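AlyGC (Glaciecola chathamensis, PDB 5GKD) catalyses the eliminative cleavage of alginate, as a calcium-bearing polysaccharide lyase of family 6 built from two parallel beta-helices. Local coordinates at residues Ile505-Leu511 with Met539-Leu545; Pro117-Glu121 with Ile176-Asn180. All coordinates share one frame; numbering follows the deposited sequence.

Contact 1. Residues Ile505-Leu511 with Met539-Leu545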
loop_
_atom_site.group_PDB
_atom_site.type_symbol
_atom_site.label_atom_id
_atom_site.label_comp_id
_atom_site.label_asym_id
_atom_site.label_seq_id
_atom_site.Cartn_x
_atom_site.Cartn_y
_atom_site.Cartn_z
ATOM N N ILE A 505 1.249 -14.162 -2.541
ATOM C CA ILE A 505 -0.124 -14.610 -2.357
ATOM C C ILE A 505 -1.051 -13.495 -2.839
ATOM O O ILE A 505 -1.096 -12.410 -2.252
ATOM C CB ILE A 505 -0.407 -15.004 -0.900
ATOM C CG1 ILE A 505 0.598 -16.058 -0.436
ATOM C CG2 ILE A 505 -1.840 -15.525 -0.755
ATOM C CD1 ILE A 505 0.472 -16.443 1.046
ATOM N N ASN A 506 -1.779 -13.772 -3.912
ATOM C CA ASN A 506 -2.755 -12.877 -4.512
ATOM C C ASN A 506 -4.159 -13.237 -4.052
ATOM O O ASN A 506 -4.379 -14.247 -3.387
ATOM C CB ASN A 506 -2.689 -12.955 -6.039
ATOM C CG ASN A 506 -1.416 -12.353 -6.608
ATOM O OD1 ASN A 506 -0.686 -12.993 -7.372
ATOM N ND2 ASN A 506 -1.147 -11.116 -6.247
ATOM N N ASN A 507 -5.122 -12.400 -4.448
ATOM C CA ASN A 507 -6.528 -12.704 -4.235
ATOM C C ASN A 507 -6.832 -14.128 -4.662
ATOM O O ASN A 507 -6.413 -14.564 -5.736
ATOM C CB ASN A 507 -7.405 -11.726 -5.017
ATOM C CG ASN A 507 -7.407 -10.347 -4.409
ATOM O OD1 ASN A 507 -7.324 -10.196 -3.191
ATOM N ND2 ASN A 507 -7.498 -9.334 -5.247
ATOM N N LYS A 508 -7.546 -14.856 -3.800
ATOM C CA LYS A 508 -7.988 -16.233 -3.984
ATOM C C LYS A 508 -6.854 -17.217 -3.719
ATOM O O LYS A 508 -7.092 -18.423 -3.696
ATOM C CB LYS A 508 -8.594 -16.488 -5.380
ATOM C CG LYS A 508 -9.708 -15.475 -5.725
ATOM C CD LYS A 508 -10.149 -15.523 -7.170
ATOM C CE LYS A 508 -10.769 -16.848 -7.480
ATOM N NZ LYS A 508 -11.763 -17.176 -6.433
ATOM N N GLY A 509 -5.635 -16.744 -3.489
ATOM C CA GLY A 509 -4.554 -17.636 -3.128
ATOM C C GLY A 509 -4.632 -18.050 -1.666
ATOM O O GLY A 509 -4.928 -17.248 -0.780
ATOM N N ASN A 510 -4.387 -19.333 -1.428
ATOM C CA ASN A 510 -4.215 -19.893 -0.099
ATOM C C ASN A 510 -3.166 -20.986 -0.249
ATOM O O ASN A 510 -3.182 -21.722 -1.235
ATOM C CB ASN A 510 -5.534 -20.451 0.487
ATOM C CG ASN A 510 -6.685 -19.423 0.488
ATOM O OD1 ASN A 510 -6.717 -18.526 1.314
ATOM N ND2 ASN A 510 -7.641 -19.582 -0.427
ATOM N N LEU A 511 -2.242 -21.084 0.705
ATOM C CA LEU A 511 -1.032 -21.867 0.501
ATOM C C LEU A 511 -0.765 -22.798 1.674
ATOM O O LEU A 511 -0.781 -22.364 2.827
ATOM C CB LEU A 511 0.180 -20.944 0.295
ATOM C CG LEU A 511 1.544 -21.638 0.173
ATOM C CD1 LEU A 511 1.578 -22.561 -1.045
ATOM C CD2 LEU A 511 2.707 -20.634 0.128
ATOM N N MET A 539 -5.578 -6.164 -1.050
ATOM C CA MET A 539 -6.322 -7.358 -1.424
ATOM C C MET A 539 -7.814 -7.180 -1.187
ATOM O O MET A 539 -8.252 -6.354 -0.390
ATOM C CB MET A 539 -5.818 -8.575 -0.652
ATOM C CG MET A 539 -4.351 -8.874 -0.873
ATOM S SD MET A 539 -3.771 -10.305 0.050
ATOM C CE MET A 539 -4.663 -11.621 -0.746
ATOM N N GLN A 540 -8.591 -7.993 -1.894
ATOM C CA GLN A 540 -10.044 -8.007 -1.811
ATOM C C GLN A 540 -10.563 -9.039 -0.830
ATOM O O GLN A 540 -11.722 -8.967 -0.427
ATOM C CB GLN A 540 -10.626 -8.297 -3.203
ATOM C CG GLN A 540 -12.129 -8.152 -3.308
ATOM C CD GLN A 540 -12.698 -8.814 -4.544
ATOM O OE1 GLN A 540 -12.498 -10.008 -4.762
ATOM N NE2 GLN A 540 -13.426 -8.046 -5.357
ATOM N N ARG A 541 -9.712 -9.957 -0.402
ATOM C CA ARG A 541 -10.117 -11.244 0.129
ATOM C C ARG A 541 -9.107 -11.642 1.198
ATOM O O ARG A 541 -7.944 -11.240 1.130
ATOM C CB ARG A 541 -10.133 -12.233 -1.041
ATOM C CG ARG A 541 -10.819 -13.517 -0.882
ATOM C CD ARG A 541 -10.870 -14.150 -2.236
ATOM N NE ARG A 541 -11.854 -13.479 -3.078
ATOM C CZ ARG A 541 -12.979 -14.048 -3.493
ATOM N NH1 ARG A 541 -13.248 -15.302 -3.162
ATOM N NH2 ARG A 541 -13.831 -13.375 -4.251
ATOM N N ASN A 542 -9.545 -12.426 2.179
ATOM C CA ASN A 542 -8.610 -12.973 3.162
ATOM C C ASN A 542 -7.808 -14.132 2.547
ATOM O O ASN A 542 -8.087 -14.593 1.442
ATOM C CB ASN A 542 -9.350 -13.457 4.416
ATOM C CG ASN A 542 -10.183 -12.363 5.078
ATOM O OD1 ASN A 542 -9.929 -11.177 4.897
ATOM N ND2 ASN A 542 -11.172 -12.765 5.858
ATOM N N TYR A 543 -6.813 -14.628 3.282
ATOM C CA TYR A 543 -6.025 -15.762 2.807
ATOM C C TYR A 543 -5.678 -16.669 3.982
ATOM O O TYR A 543 -5.766 -16.275 5.141
ATOM C CB TYR A 543 -4.737 -15.311 2.071
ATOM C CG TYR A 543 -3.742 -14.648 2.980
ATOM C CD1 TYR A 543 -3.873 -13.307 3.330
ATOM C CD2 TYR A 543 -2.698 -15.363 3.521
ATOM C CE1 TYR A 543 -2.979 -12.706 4.181
ATOM C CE2 TYR A 543 -1.785 -14.760 4.367
ATOM C CZ TYR A 543 -1.935 -13.438 4.700
ATOM O OH TYR A 543 -1.035 -12.862 5.558
ATOM N N ARG A 544 -5.261 -17.893 3.655
ATOM C CA ARG A 544 -4.813 -18.894 4.610
ATOM C C ARG A 544 -3.389 -19.328 4.271
ATOM O O ARG A 544 -3.051 -19.517 3.100
ATOM C CB ARG A 544 -5.744 -20.123 4.602
ATOM C CG ARG A 544 -7.152 -19.866 5.103
ATOM C CD ARG A 544 -8.116 -20.971 4.710
ATOM N NE ARG A 544 -8.557 -20.851 3.323
ATOM C CZ ARG A 544 -8.884 -21.886 2.556
ATOM N NH1 ARG A 544 -8.816 -23.118 3.043
ATOM N NH2 ARG A 544 -9.258 -21.693 1.304
ATOM N N LEU A 545 -2.560 -19.509 5.298
ATOM C CA LEU A 545 -1.185 -19.964 5.121
ATOM C C LEU A 545 -0.877 -21.036 6.162
ATOM O O LEU A 545 -0.974 -20.775 7.364
ATOM C CB LEU A 545 -0.205 -18.784 5.232
ATOM C CG LEU A 545 1.294 -19.103 5.231
ATOM C CD1 LEU A 545 1.684 -19.851 3.979
ATOM C CD2 LEU A 545 2.114 -17.834 5.383
HETATM O O HOH W 1 -7.039 -15.180 -0.905
HETATM O O HOH W 2 -9.452 -18.147 2.375
#
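Leu511 and Leu545 form a parallel beta bridge, their CA atoms 5.0 Å apart, where strands 510-514 and 543-548 run together on successive coils of the C-terminal beta-helix. Leu511 N donates to Arg544 O at 3.0 Å, nearly straight at 166°. Upstream the chains part, segment 505-511 passing through a type II turn from Asn506 to Gly509, closed by Gly509 N to Asn506 O.

Asn510 and Asn507 tie the chains on either side of the wider gap at Lys508 and Asn542, which water 1 spans. Asn510 OD1 takes Arg544 N at 2.8 Å in its carbonyl plane, on a lone pair, although the hydrogen bond is bent, with an N-H...O angle of 134°. Its CG stands anti to the carbonyl carbon (chi1 -54°), which points the amide at the opposite chain, and water 2 links the same OD1 to Arg544 NE. Nearer the turn, Asn507 OD1 receives Gln540 N at 2.9 Å from a donor tilted off its plane. Met539 bends at chi3 and brings CE to 3.7 Å from Asn506 C, while Lys508 CG lies over one face of the Arg541 guanidinium.

Asn510 ND2 continues to Thr482 OG1, and Arg544 NH2 reaches Val434 O, with Phe436 in cation-pi contact. Water 1 donates to both Gly509 O and Asn542 O. Side-chain amides and water thus satisfy backbone groups where direct strand pairing lapses; Lys508 NZ and Arg541 NH1, 4.1 Å apart, probably repel mildly.

Contact 2. Residues Pro117-Glu121 with Ile176-Asn180. With PO4 (phosphate ion), chain H.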
loop_
_atom_site.group_PDB
_atom_site.type_symbol
_atom_site.label_atom_id
_atom_site.label_comp_id
_atom_site.label_asym_id
_atom_site.label_seq_id
_atom_site.Cartn_x
_atom_site.Cartn_y
_atom_site.Cartn_z
ATOM N N PRO A 117 -12.818 -3.947 -4.770
ATOM C CA PRO A 117 -11.507 -4.619 -4.784
ATOM C C PRO A 117 -10.667 -4.390 -3.531
ATOM O O PRO A 117 -9.808 -5.228 -3.236
ATOM C CB PRO A 117 -10.805 -4.033 -6.026
ATOM C CG PRO A 117 -11.821 -3.326 -6.789
ATOM C CD PRO A 117 -13.018 -3.060 -5.920
ATOM N N GLU A 118 -10.851 -3.290 -2.801
ATOM C CA GLU A 118 -10.091 -3.022 -1.578
ATOM C C GLU A 118 -10.968 -3.259 -0.361
ATOM O O GLU A 118 -12.049 -2.673 -0.263
ATOM C CB GLU A 118 -9.563 -1.582 -1.528
ATOM C CG GLU A 118 -8.539 -1.237 -2.571
ATOM C CD GLU A 118 -7.964 0.159 -2.386
ATOM O OE1 GLU A 118 -7.415 0.450 -1.301
ATOM O OE2 GLU A 118 -8.090 0.971 -3.330
ATOM N N LYS A 119 -10.483 -4.073 0.584
ATOM C CA LYS A 119 -11.291 -4.412 1.756
ATOM C C LYS A 119 -11.733 -3.178 2.528
ATOM O O LYS A 119 -12.838 -3.163 3.072
ATOM C CB LYS A 119 -10.533 -5.363 2.695
ATOM C CG LYS A 119 -10.467 -6.817 2.216
ATOM C CD LYS A 119 -9.815 -7.730 3.266
ATOM C CE LYS A 119 -10.764 -7.974 4.411
ATOM N NZ LYS A 119 -10.074 -8.461 5.597
ATOM N N PHE A 120 -10.907 -2.135 2.594
ATOM C CA PHE A 120 -11.251 -0.995 3.434
ATOM C C PHE A 120 -11.640 0.227 2.633
ATOM O O PHE A 120 -11.592 1.349 3.138
ATOM C CB PHE A 120 -10.125 -0.740 4.432
ATOM C CG PHE A 120 -10.061 -1.833 5.439
ATOM C CD1 PHE A 120 -9.358 -2.985 5.168
ATOM C CD2 PHE A 120 -10.872 -1.794 6.555
ATOM C CE1 PHE A 120 -9.368 -4.035 6.056
ATOM C CE2 PHE A 120 -10.890 -2.840 7.438
ATOM C CZ PHE A 120 -10.147 -3.963 7.192
ATOM N N GLU A 121 -12.058 0.014 1.397
ATOM C CA GLU A 121 -12.872 0.973 0.670
ATOM C C GLU A 121 -14.317 0.567 0.931
ATOM O O GLU A 121 -14.790 -0.444 0.402
ATOM C CB GLU A 121 -12.516 0.970 -0.809
ATOM C CG GLU A 121 -12.943 2.203 -1.568
ATOM C CD GLU A 121 -12.272 3.482 -1.082
ATOM O OE1 GLU A 121 -12.954 4.522 -1.048
ATOM O OE2 GLU A 121 -11.085 3.452 -0.716
ATOM N N ILE A 176 -14.735 -12.957 7.979
ATOM C CA ILE A 176 -14.223 -11.997 8.945
ATOM C C ILE A 176 -13.670 -10.779 8.219
ATOM O O ILE A 176 -12.936 -10.897 7.232
ATOM C CB ILE A 176 -13.145 -12.665 9.812
ATOM C CG1 ILE A 176 -13.749 -13.816 10.626
ATOM C CG2 ILE A 176 -12.453 -11.646 10.705
ATOM C CD1 ILE A 176 -12.707 -14.770 11.215
ATOM N N LEU A 177 -14.023 -9.596 8.708
ATOM C CA LEU A 177 -13.532 -8.366 8.104
ATOM C C LEU A 177 -12.127 -8.044 8.586
ATOM O O LEU A 177 -11.255 -7.684 7.791
ATOM C CB LEU A 177 -14.473 -7.214 8.446
ATOM C CG LEU A 177 -14.551 -5.931 7.617
ATOM C CD1 LEU A 177 -14.788 -4.711 8.504
ATOM C CD2 LEU A 177 -13.425 -5.713 6.654
ATOM N N GLY A 178 -11.899 -8.145 9.886
ATOM C CA GLY A 178 -10.648 -7.717 10.464
ATOM C C GLY A 178 -10.675 -6.341 11.084
ATOM O O GLY A 178 -9.607 -5.759 11.302
ATOM N N SER A 179 -11.852 -5.809 11.366
ATOM C CA SER A 179 -12.040 -4.546 12.065
ATOM C C SER A 179 -13.525 -4.405 12.350
ATOM O O SER A 179 -14.331 -5.265 11.982
ATOM C CB SER A 179 -11.538 -3.349 11.260
ATOM O OG SER A 179 -12.535 -2.864 10.389
ATOM N N ASN A 180 -13.885 -3.303 12.993
ATOM C CA ASN A 180 -15.285 -2.929 13.083
ATOM C C ASN A 180 -15.845 -2.619 11.693
ATOM O O ASN A 180 -15.115 -2.339 10.746
ATOM C CB ASN A 180 -15.460 -1.728 14.011
ATOM C CG ASN A 180 -16.885 -1.608 14.556
ATOM O OD1 ASN A 180 -17.262 -0.581 15.110
ATOM N ND2 ASN A 180 -17.662 -2.656 14.410
HETATM P P PO4 H . -20.835 -0.173 16.716
HETATM O O1 PO4 H . -22.184 -0.841 16.752
HETATM O O2 PO4 H . -20.111 -0.743 15.560
HETATM O O3 PO4 H . -20.084 -0.438 18.048
HETATM O O4 PO4 H . -21.089 1.276 16.371
#
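Lys119 and Phe120 meet Leu177 and Ser179 where two loops of the N-terminal parallel beta-helix, the fold of the pectate-lyase-like clan, come together. One loop follows strand 105-112 and makes a type I turn from Glu118 to Glu121; the other follows strand 170-171. Neither segment has regular secondary structure, and the closest CA pair, Lys119 and Leu177, is 7.8 Å apart, so side chains must span the gap.

Lys119 and Leu177 run past each other in opposite directions. The lysine chain bends at chi3 (74°), and its NZ arrives 2.6 Å from Leu177 O, with a C=O...N angle of 141° and the donor tilted out of the carbonyl plane. The ammonium has a second acceptor, Asn542 OD1 of the C-terminal beta-helix, so it is gripped from both domains.

Phe120 crosses Leu177 obliquely and sets CZ 3.8 Å from Leu177 CD2, an apolar contact beside the lysine bond. Along the same ring, Ser179 OG lies at the edge, in the ring plane, 3.4 Å from Phe120 CE2. Between Leu177 and Ser179, Gly178 takes positive phi (98°), a backbone shape that suits glycine.

Asn180, which takes no part in the packing against segment 117-121, belongs to the calcium site with Glu183, Glu212 and Glu214; the Leu177 side chain lies about 8 Å from the calcium ion. A phosphate, probably from the crystallisation liquor, is hydrogen-bonded to Lys219 NZ and Arg240 NE; its weak bond from Asn180 ND2 is doubtful, because Asn180 OD1 approaches the same phosphate O2 more closely. Elsewhere in segment 117-121, Glu121 forms a salt bridge with Arg536 of the second subunit. Ser179 OG itself donates to Asn180 O at 2.7 Å.

How the contacts relate
Contact 2 is buried and joins two irregular loops of the N-terminal beta-helix, one of which carries a calcium ligand, whereas contact 1, only partly buried, joins successive coils of the C-terminal beta-helix and runs from a turn into paired strands. Their chemistry follows: contact 1 relies on strand pairing, asparagine amides and bridging waters, contact 2 on one lysine-to-carbonyl bond and on a phenylalanine ring packed against a leucine, with a serine hydroxyl at its edge. Their centres lie 14 Å apart and they touch across the domain boundary. Besides meeting Lys119, the Asn542 amide probably donates through ND2 to Ile176 O at 2.9 Å, and Gln540 CB packs against Pro117 O, so segment 539-545 faces both loops.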